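Local atomic coordinates of tyrosyl-tRNA synthetase (Pyrococcus horikoshii, PDB entry 2CYC), a protein that catalyses the two-step, ATP-dependent attachment of tyrosine to tRNA(Tyr), passing through a tyrosyl-adenylate intermediate. Residues A[259-264]-A[268-273]; A[272-277]-A[342-347]; A[277-282]-A[337-342]. All blocks are in the same frame, centred on the assembly; numbering follows the deposited sequence.

Contact 1. Residues A[259-264]-A[268-273]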
loop_
_atom_site.group_PDB
_atom_site.type_symbol
_atom_site.label_atom_id
_atom_site.label_comp_id
_atom_site.label_asym_id
_atom_site.label_seq_id
_atom_site.Cartn_x
_atom_site.Cartn_y
_atom_site.Cartn_z
ATOM N N SER A 259 25.726 -23.718 8.802
ATOM C CA SER A 259 24.802 -24.825 8.539
ATOM C C SER A 259 24.134 -24.738 7.172
ATOM O O SER A 259 23.153 -25.437 6.889
ATOM C CB SER A 259 23.726 -24.886 9.618
ATOM O OG SER A 259 24.271 -25.364 10.829
ATOM N N ALA A 260 24.670 -23.869 6.328
ATOM C CA ALA A 260 24.144 -23.709 4.990
ATOM C C ALA A 260 25.326 -23.762 4.039
ATOM O O ALA A 260 26.405 -23.276 4.357
ATOM C CB ALA A 260 23.431 -22.375 4.864
ATOM N N VAL A 261 25.137 -24.377 2.881
ATOM C CA VAL A 261 26.209 -24.429 1.912
ATOM C C VAL A 261 25.873 -23.437 0.803
ATOM O O VAL A 261 24.742 -23.399 0.311
ATOM C CB VAL A 261 26.375 -25.844 1.335
ATOM C CG1 VAL A 261 27.336 -25.815 0.145
ATOM C CG2 VAL A 261 26.911 -26.785 2.428
ATOM N N PHE A 262 26.858 -22.621 0.439
ATOM C CA PHE A 262 26.692 -21.622 -0.606
ATOM C C PHE A 262 27.323 -22.115 -1.905
ATOM O O PHE A 262 28.286 -22.890 -1.892
ATOM C CB PHE A 262 27.296 -20.299 -0.141
ATOM C CG PHE A 262 26.732 -19.825 1.176
ATOM C CD1 PHE A 262 27.523 -19.779 2.314
ATOM C CD2 PHE A 262 25.394 -19.453 1.279
ATOM C CE1 PHE A 262 26.987 -19.367 3.539
ATOM C CE2 PHE A 262 24.850 -19.040 2.501
ATOM C CZ PHE A 262 25.647 -18.998 3.628
ATOM N N ILE A 263 26.770 -21.678 -3.028
ATOM C CA ILE A 263 27.242 -22.139 -4.325
ATOM C C ILE A 263 28.738 -21.974 -4.561
ATOM O O ILE A 263 29.337 -22.773 -5.278
ATOM C CB ILE A 263 26.455 -21.466 -5.485
ATOM C CG1 ILE A 263 26.586 -19.945 -5.414
ATOM C CG2 ILE A 263 24.990 -21.879 -5.424
ATOM C CD1 ILE A 263 25.892 -19.248 -6.578
ATOM N N HIS A 264 29.344 -20.956 -3.951
ATOM C CA HIS A 264 30.772 -20.736 -4.121
ATOM C C HIS A 264 31.634 -21.153 -2.926
ATOM O O HIS A 264 32.797 -20.760 -2.833
ATOM C CB HIS A 264 31.034 -19.264 -4.469
ATOM C CG HIS A 264 30.158 -18.310 -3.722
ATOM N ND1 HIS A 264 30.216 -18.165 -2.353
ATOM C CD2 HIS A 264 29.153 -17.507 -4.145
ATOM C CE1 HIS A 264 29.280 -17.317 -1.963
ATOM N NE2 HIS A 264 28.620 -16.904 -3.032
ATOM N N GLU A 268 37.031 -27.256 0.838
ATOM C CA GLU A 268 37.220 -27.510 2.263
ATOM C C GLU A 268 36.025 -27.089 3.115
ATOM O O GLU A 268 35.659 -27.786 4.061
ATOM C CB GLU A 268 38.487 -26.814 2.773
ATOM C CG GLU A 268 38.650 -26.890 4.291
ATOM C CD GLU A 268 38.579 -28.321 4.837
ATOM O OE1 GLU A 268 38.577 -28.481 6.076
ATOM O OE2 GLU A 268 38.530 -29.282 4.037
ATOM N N GLU A 269 35.426 -25.941 2.801
ATOM C CA GLU A 269 34.264 -25.487 3.558
ATOM C C GLU A 269 33.141 -26.503 3.370
ATOM O O GLU A 269 32.429 -26.840 4.312
ATOM C CB GLU A 269 33.801 -24.111 3.076
ATOM C CG GLU A 269 34.797 -23.002 3.351
ATOM C CD GLU A 269 34.368 -21.682 2.747
ATOM O OE1 GLU A 269 34.218 -21.615 1.507
ATOM O OE2 GLU A 269 34.178 -20.712 3.512
ATOM N N ILE A 270 32.994 -27.007 2.151
ATOM C CA ILE A 270 31.945 -27.987 1.899
ATOM C C ILE A 270 32.177 -29.275 2.689
ATOM O O ILE A 270 31.251 -29.793 3.313
ATOM C CB ILE A 270 31.816 -28.314 0.393
ATOM C CG1 ILE A 270 31.274 -27.089 -0.351
ATOM C CG2 ILE A 270 30.874 -29.512 0.192
ATOM C CD1 ILE A 270 31.192 -27.258 -1.875
ATOM N N ARG A 271 33.408 -29.787 2.683
ATOM C CA ARG A 271 33.691 -31.015 3.427
ATOM C C ARG A 271 33.392 -30.792 4.899
ATOM O O ARG A 271 32.758 -31.625 5.558
ATOM C CB ARG A 271 35.159 -31.436 3.260
ATOM C CG ARG A 271 35.508 -31.834 1.838
ATOM C CD ARG A 271 36.977 -32.191 1.663
ATOM N NE ARG A 271 37.219 -32.527 0.266
ATOM C CZ ARG A 271 38.096 -31.904 -0.516
ATOM N NH1 ARG A 271 38.835 -30.911 -0.034
ATOM N NH2 ARG A 271 38.199 -32.247 -1.796
ATOM N N GLN A 272 33.835 -29.649 5.409
ATOM C CA GLN A 272 33.631 -29.318 6.811
ATOM C C GLN A 272 32.151 -29.262 7.177
ATOM O O GLN A 272 31.734 -29.844 8.180
ATOM C CB GLN A 272 34.287 -27.974 7.131
ATOM C CG GLN A 272 34.249 -27.615 8.605
ATOM C CD GLN A 272 34.102 -26.118 8.836
ATOM O OE1 GLN A 272 33.057 -25.527 8.531
ATOM N NE2 GLN A 272 35.151 -25.495 9.376
ATOM N N LYS A 273 31.356 -28.560 6.370
ATOM C CA LYS A 273 29.927 -28.447 6.651
ATOM C C LYS A 273 29.191 -29.789 6.577
ATOM O O LYS A 273 28.364 -30.091 7.444
ATOM C CB LYS A 273 29.282 -27.429 5.709
ATOM C CG LYS A 273 29.700 -25.993 6.011
ATOM C CD LYS A 273 29.098 -25.003 5.025
ATOM C CE LYS A 273 29.566 -23.582 5.333
ATOM N NZ LYS A 273 29.008 -22.572 4.387
#
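With its CG turned anti to the carbonyl carbon (chi1 -70°) and the rest of its chain fully extended, Lys273 reaches from helix 267-276 to the backbone of Ala260, while Val261 holds CG1 anti to its backbone N (chi1 170°), which sends CG1 toward Ile270 and CG2 toward the lysine chain. The loop that meets the helix here follows the KMSKS motif of this class I synthetase, so the contact fastens the chain just downstream of the signature to the first helix after it. The methyls divide the work: CG2 of Val261 lies 3.8 Å from CD of Lys273, and CG1 of Val261 comes to 4.2 Å from CG1 of Ile270, the two side chains crossing at about a right angle. Beyond this apolar layer the buried ammonium group has further partners, a salt bridge to Asp265 and a hydrogen bond to Pro257 O. Asp265 also accepts the backbone N-H of Phe262, so one carboxylate oxygen, OD2, joins the loop backbone to the lysine. The Phe262 ring approaches NZ of Lys273 obliquely, its CD1 3.8 Å away. Lys273 NZ itself donates to Ala260 O over 2.7 Å, with a C=O...N angle of 163°, close to the line of the carbonyl.

Contact 2. Residues A[272-277]-A[342-347]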
loop_
_atom_site.group_PDB
_atom_site.type_symbol
_atom_site.label_atom_id
_atom_site.label_comp_id
_atom_site.label_asym_id
_atom_site.label_seq_id
_atom_site.Cartn_x
_atom_site.Cartn_y
_atom_site.Cartn_z
ATOM N N GLN A 272 33.835 -29.649 5.409
ATOM C CA GLN A 272 33.631 -29.318 6.811
ATOM C C GLN A 272 32.151 -29.262 7.177
ATOM O O GLN A 272 31.734 -29.844 8.180
ATOM C CB GLN A 272 34.287 -27.974 7.131
ATOM C CG GLN A 272 34.249 -27.615 8.605
ATOM C CD GLN A 272 34.102 -26.118 8.836
ATOM O OE1 GLN A 272 33.057 -25.527 8.531
ATOM N NE2 GLN A 272 35.151 -25.495 9.376
ATOM N N LYS A 273 31.356 -28.560 6.370
ATOM C CA LYS A 273 29.927 -28.447 6.651
ATOM C C LYS A 273 29.191 -29.789 6.577
ATOM O O LYS A 273 28.364 -30.091 7.444
ATOM C CB LYS A 273 29.282 -27.429 5.709
ATOM C CG LYS A 273 29.700 -25.993 6.011
ATOM C CD LYS A 273 29.098 -25.003 5.025
ATOM C CE LYS A 273 29.566 -23.582 5.333
ATOM N NZ LYS A 273 29.008 -22.572 4.387
ATOM N N LEU A 274 29.470 -30.591 5.552
ATOM C CA LEU A 274 28.814 -31.895 5.457
ATOM C C LEU A 274 29.241 -32.771 6.621
ATOM O O LEU A 274 28.448 -33.545 7.164
ATOM C CB LEU A 274 29.159 -32.581 4.130
ATOM C CG LEU A 274 28.089 -32.427 3.043
ATOM C CD1 LEU A 274 26.809 -33.166 3.461
ATOM C CD2 LEU A 274 27.808 -30.941 2.821
ATOM N N ARG A 275 30.508 -32.628 7.000
ATOM C CA ARG A 275 31.087 -33.380 8.110
ATOM C C ARG A 275 30.292 -33.191 9.400
ATOM O O ARG A 275 30.008 -34.160 10.103
ATOM C CB ARG A 275 32.534 -32.935 8.322
ATOM C CG ARG A 275 33.294 -33.692 9.389
ATOM C CD ARG A 275 34.674 -33.077 9.569
ATOM N NE ARG A 275 35.441 -33.077 8.321
ATOM C CZ ARG A 275 36.116 -32.029 7.850
ATOM N NH1 ARG A 275 36.790 -32.125 6.705
ATOM N NH2 ARG A 275 36.114 -30.879 8.518
ATOM N N LYS A 276 29.911 -31.952 9.703
ATOM C CA LYS A 276 29.138 -31.718 10.920
ATOM C C LYS A 276 27.633 -31.742 10.749
ATOM O O LYS A 276 26.898 -31.533 11.706
ATOM C CB LYS A 276 29.552 -30.402 11.600
ATOM C CG LYS A 276 30.558 -29.564 10.856
ATOM C CD LYS A 276 31.468 -28.845 11.839
ATOM C CE LYS A 276 32.129 -27.627 11.217
ATOM N NZ LYS A 276 31.132 -26.584 10.804
ATOM N N ALA A 277 27.170 -32.001 9.531
ATOM C CA ALA A 277 25.731 -32.025 9.254
ATOM C C ALA A 277 24.984 -33.055 10.096
ATOM O O ALA A 277 25.539 -34.100 10.457
ATOM C CB ALA A 277 25.491 -32.315 7.777
ATOM N N ALA A 342 30.517 -38.850 0.538
ATOM C CA ALA A 342 30.141 -38.946 -0.868
ATOM C C ALA A 342 29.349 -37.701 -1.297
ATOM O O ALA A 342 29.552 -37.180 -2.386
ATOM C CB ALA A 342 29.335 -40.223 -1.119
ATOM N N VAL A 343 28.461 -37.209 -0.437
ATOM C CA VAL A 343 27.684 -36.024 -0.789
ATOM C C VAL A 343 28.588 -34.801 -0.943
ATOM O O VAL A 343 28.394 -33.999 -1.853
ATOM C CB VAL A 343 26.587 -35.734 0.254
ATOM C CG1 VAL A 343 25.947 -34.371 -0.012
ATOM C CG2 VAL A 343 25.521 -36.827 0.187
ATOM N N ALA A 344 29.576 -34.662 -0.065
ATOM C CA ALA A 344 30.502 -33.533 -0.143
ATOM C C ALA A 344 31.241 -33.487 -1.488
ATOM O O ALA A 344 31.292 -32.438 -2.153
ATOM C CB ALA A 344 31.515 -33.604 0.995
ATOM N N GLU A 345 31.822 -34.621 -1.882
ATOM C CA GLU A 345 32.564 -34.700 -3.141
ATOM C C GLU A 345 31.654 -34.429 -4.325
ATOM O O GLU A 345 32.041 -33.734 -5.268
ATOM C CB GLU A 345 33.234 -36.073 -3.292
ATOM C CG GLU A 345 34.368 -36.311 -2.296
ATOM C CD GLU A 345 35.363 -35.168 -2.282
ATOM O OE1 GLU A 345 35.810 -34.765 -3.379
ATOM O OE2 GLU A 345 35.697 -34.673 -1.179
ATOM N N TYR A 346 30.442 -34.981 -4.282
ATOM C CA TYR A 346 29.482 -34.743 -5.359
ATOM C C TYR A 346 29.231 -33.227 -5.480
ATOM O O TYR A 346 29.234 -32.662 -6.571
ATOM C CB TYR A 346 28.154 -35.445 -5.054
ATOM C CG TYR A 346 27.065 -35.108 -6.052
ATOM C CD1 TYR A 346 26.825 -35.921 -7.164
ATOM C CD2 TYR A 346 26.308 -33.948 -5.911
ATOM C CE1 TYR A 346 25.857 -35.579 -8.111
ATOM C CE2 TYR A 346 25.342 -33.596 -6.849
ATOM C CZ TYR A 346 25.121 -34.408 -7.942
ATOM O OH TYR A 346 24.170 -34.031 -8.863
ATOM N N LEU A 347 29.005 -32.579 -4.342
ATOM C CA LEU A 347 28.747 -31.135 -4.309
ATOM C C LEU A 347 29.969 -30.331 -4.780
ATOM O O LEU A 347 29.845 -29.348 -5.518
ATOM C CB LEU A 347 28.362 -30.728 -2.884
ATOM C CG LEU A 347 26.905 -30.394 -2.542
ATOM C CD1 LEU A 347 25.951 -31.153 -3.406
ATOM C CD2 LEU A 347 26.657 -30.674 -1.068
#
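Leu274 carries this helix-to-helix contact, its side chain meeting three residues of 342-347: Val343, Ala344 and Leu347. The two helical segments run nearly antiparallel, at 154°, with their axes 9.2 Å apart at the closest point, as two neighbours in the α-helical part of the molecule that follows the catalytic Rossmann fold. Small Ala344 allows the close approach: its CA is 6.1 Å from that of Leu274, and its CB meets CB of Leu274 at 4.1 Å, so the root of the leucine sits over the alanine methyl. Farther out the isobutyl group forks. CD1 of Leu274 reaches CG1 of Val343 at 3.8 Å, a methyl presented by the valine with CG1 anti to the backbone N (chi1 171°), and CD2 of Leu274 touches CD2 of Leu347 at 4.1 Å. The leucine crosses both of these side chains at about a right angle. Cutting Leu274 back to an alanine would probably leave Val343 and Leu347 without the methyls that lie against them and open a gap between the helices. Val293 and Ile297 of helix 288-297 also pack on Val343. Because only aliphatic carbons bring the side chains together, the join rests on shape and exclusion of water, and the directional bonds nearby, such as the Arg271-Glu345 salt bridge, lie outside this apolar patch.

Contact 3. Residues A[277-282]-A[337-342]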
loop_
_atom_site.group_PDB
_atom_site.type_symbol
_atom_site.label_atom_id
_atom_site.label_comp_id
_atom_site.label_asym_id
_atom_site.label_seq_id
_atom_site.Cartn_x
_atom_site.Cartn_y
_atom_site.Cartn_z
ATOM N N ALA A 277 27.170 -32.001 9.531
ATOM C CA ALA A 277 25.731 -32.025 9.254
ATOM C C ALA A 277 24.984 -33.055 10.096
ATOM O O ALA A 277 25.539 -34.100 10.457
ATOM C CB ALA A 277 25.491 -32.315 7.777
ATOM N N PHE A 278 23.724 -32.761 10.406
ATOM C CA PHE A 278 22.887 -33.671 11.182
ATOM C C PHE A 278 22.498 -34.792 10.217
ATOM O O PHE A 278 21.994 -34.529 9.121
ATOM C CB PHE A 278 21.637 -32.936 11.677
ATOM C CG PHE A 278 20.728 -33.777 12.544
ATOM C CD1 PHE A 278 21.102 -34.127 13.840
ATOM C CD2 PHE A 278 19.485 -34.191 12.077
ATOM C CE1 PHE A 278 20.245 -34.867 14.658
ATOM C CE2 PHE A 278 18.621 -34.933 12.886
ATOM C CZ PHE A 278 19.001 -35.269 14.180
ATOM N N CYS A 279 22.733 -36.035 10.625
ATOM C CA CYS A 279 22.431 -37.194 9.789
ATOM C C CYS A 279 22.517 -38.457 10.646
ATOM O O CYS A 279 23.465 -39.244 10.521
ATOM C CB CYS A 279 23.444 -37.261 8.644
ATOM S SG CYS A 279 23.223 -38.608 7.453
ATOM N N PRO A 280 21.528 -38.661 11.535
ATOM C CA PRO A 280 21.471 -39.823 12.430
ATOM C C PRO A 280 21.414 -41.121 11.660
ATOM O O PRO A 280 20.671 -41.245 10.686
ATOM C CB PRO A 280 20.186 -39.598 13.231
ATOM C CG PRO A 280 19.994 -38.121 13.175
ATOM C CD PRO A 280 20.369 -37.781 11.752
ATOM N N ALA A 281 22.195 -42.095 12.105
ATOM C CA ALA A 281 22.219 -43.393 11.452
ATOM C C ALA A 281 20.802 -43.965 11.384
ATOM O O ALA A 281 20.054 -43.919 12.367
ATOM C CB ALA A 281 23.145 -44.348 12.220
ATOM N N ARG A 282 20.447 -44.492 10.213
ATOM C CA ARG A 282 19.137 -45.100 9.954
ATOM C C ARG A 282 17.937 -44.158 10.001
ATOM O O ARG A 282 16.820 -44.570 9.686
ATOM C CB ARG A 282 18.886 -46.268 10.915
ATOM C CG ARG A 282 19.960 -47.333 10.883
ATOM C CD ARG A 282 19.485 -48.613 11.544
ATOM N NE ARG A 282 20.521 -49.639 11.510
ATOM C CZ ARG A 282 20.328 -50.916 11.824
ATOM N NH1 ARG A 282 19.125 -51.338 12.198
ATOM N NH2 ARG A 282 21.342 -51.772 11.771
ATOM N N LEU A 337 28.825 -41.744 7.933
ATOM C CA LEU A 337 30.221 -41.389 7.663
ATOM C C LEU A 337 30.526 -41.435 6.166
ATOM O O LEU A 337 31.129 -40.516 5.613
ATOM C CB LEU A 337 31.185 -42.342 8.387
ATOM C CG LEU A 337 31.358 -42.209 9.907
ATOM C CD1 LEU A 337 32.100 -43.422 10.425
ATOM C CD2 LEU A 337 32.123 -40.931 10.247
ATOM N N ASP A 338 30.107 -42.510 5.511
ATOM C CA ASP A 338 30.369 -42.668 4.086
ATOM C C ASP A 338 29.442 -41.821 3.216
ATOM O O ASP A 338 29.885 -41.232 2.233
ATOM C CB ASP A 338 30.280 -44.147 3.719
ATOM C CG ASP A 338 31.205 -45.004 4.579
ATOM O OD1 ASP A 338 32.414 -44.695 4.630
ATOM O OD2 ASP A 338 30.731 -45.975 5.207
ATOM N N LEU A 339 28.165 -41.750 3.580
ATOM C CA LEU A 339 27.210 -40.942 2.821
ATOM C C LEU A 339 27.639 -39.467 2.821
ATOM O O LEU A 339 27.691 -38.827 1.765
ATOM C CB LEU A 339 25.804 -41.060 3.415
ATOM C CG LEU A 339 24.737 -40.187 2.730
ATOM C CD1 LEU A 339 24.644 -40.525 1.229
ATOM C CD2 LEU A 339 23.404 -40.412 3.415
ATOM N N LYS A 340 27.957 -38.935 4.001
ATOM C CA LYS A 340 28.388 -37.539 4.114
ATOM C C LYS A 340 29.583 -37.225 3.210
ATOM O O LYS A 340 29.610 -36.197 2.531
ATOM C CB LYS A 340 28.775 -37.200 5.555
ATOM C CG LYS A 340 27.632 -36.957 6.521
ATOM C CD LYS A 340 28.235 -36.605 7.879
ATOM C CE LYS A 340 27.186 -36.352 8.930
ATOM N NZ LYS A 340 27.818 -35.846 10.178
ATOM N N ASN A 341 30.582 -38.101 3.220
ATOM C CA ASN A 341 31.755 -37.879 2.396
ATOM C C ASN A 341 31.395 -37.929 0.915
ATOM O O ASN A 341 31.889 -37.131 0.117
ATOM C CB ASN A 341 32.837 -38.913 2.728
ATOM C CG ASN A 341 33.967 -38.928 1.709
ATOM O OD1 ASN A 341 34.049 -39.832 0.875
ATOM N ND2 ASN A 341 34.837 -37.919 1.762
ATOM N N ALA A 342 30.517 -38.850 0.538
ATOM C CA ALA A 342 30.141 -38.946 -0.868
ATOM C C ALA A 342 29.349 -37.701 -1.297
ATOM O O ALA A 342 29.552 -37.180 -2.386
ATOM C CB ALA A 342 29.335 -40.223 -1.119
#
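The amino group of Lys340 donates to Ala277 O over 2.9 Å, lying in the carbonyl plane with a C=O...N angle of 147°. It probably also donates to Arg275 O, so that one ammonium group would gather two backbone carbonyls near the C-terminal end of helix 267-276, where carbonyls often lack a helical N-H partner; its charge probably also suits the negative end of the helix dipole. The lysine leaves helix 336-350 with CG anti to the carbonyl carbon (chi1 -78°) and stays extended to NZ, which lets its methylene chain serve as an apolar surface on the way. There CE of Lys340 lies 3.9 Å from CB of Cys279. The thiol of Cys279, anti to the backbone N (chi1 -178°), takes up a looser contact, its SG 4.4 Å from CD2 of Leu339. One shell further out, Phe278 points away from the helix and meets Trp235 edge-to-face, while its backbone hydrogen-bonds to Leu229. Cys279 and Leu339 both rest on Phe329 of helix 322-330, while Val289 and Leu290 of helix 288-297 pack on Cys279 and Leu339 respectively, and Ala342 lies against strand 305-307.

In the fold
The three contacts lie in a row: the centres of contacts 1 and 2 are about 7 Å apart, those of 2 and 3 about 8 Å, and those of 1 and 3 about 15 Å. Helix 267-276 joins the first two, helix 336-350 the last two. Between contacts 1 and 2 a salt bridge runs from Arg271 NE to Glu345 OE2 at 3.0 Å; contacts 2 and 3 are bridged by the second carbonyl of the lysine, Arg275 O, 2.8 Å from Lys340 NZ. Contact 1 is nearest the active site, the side chain of Ala260 being about 9 Å from that of Lys254, a predicted ATP-binding residue of the KMSKS motif, whereas contacts 2 and 3 lie away from the annotated sites.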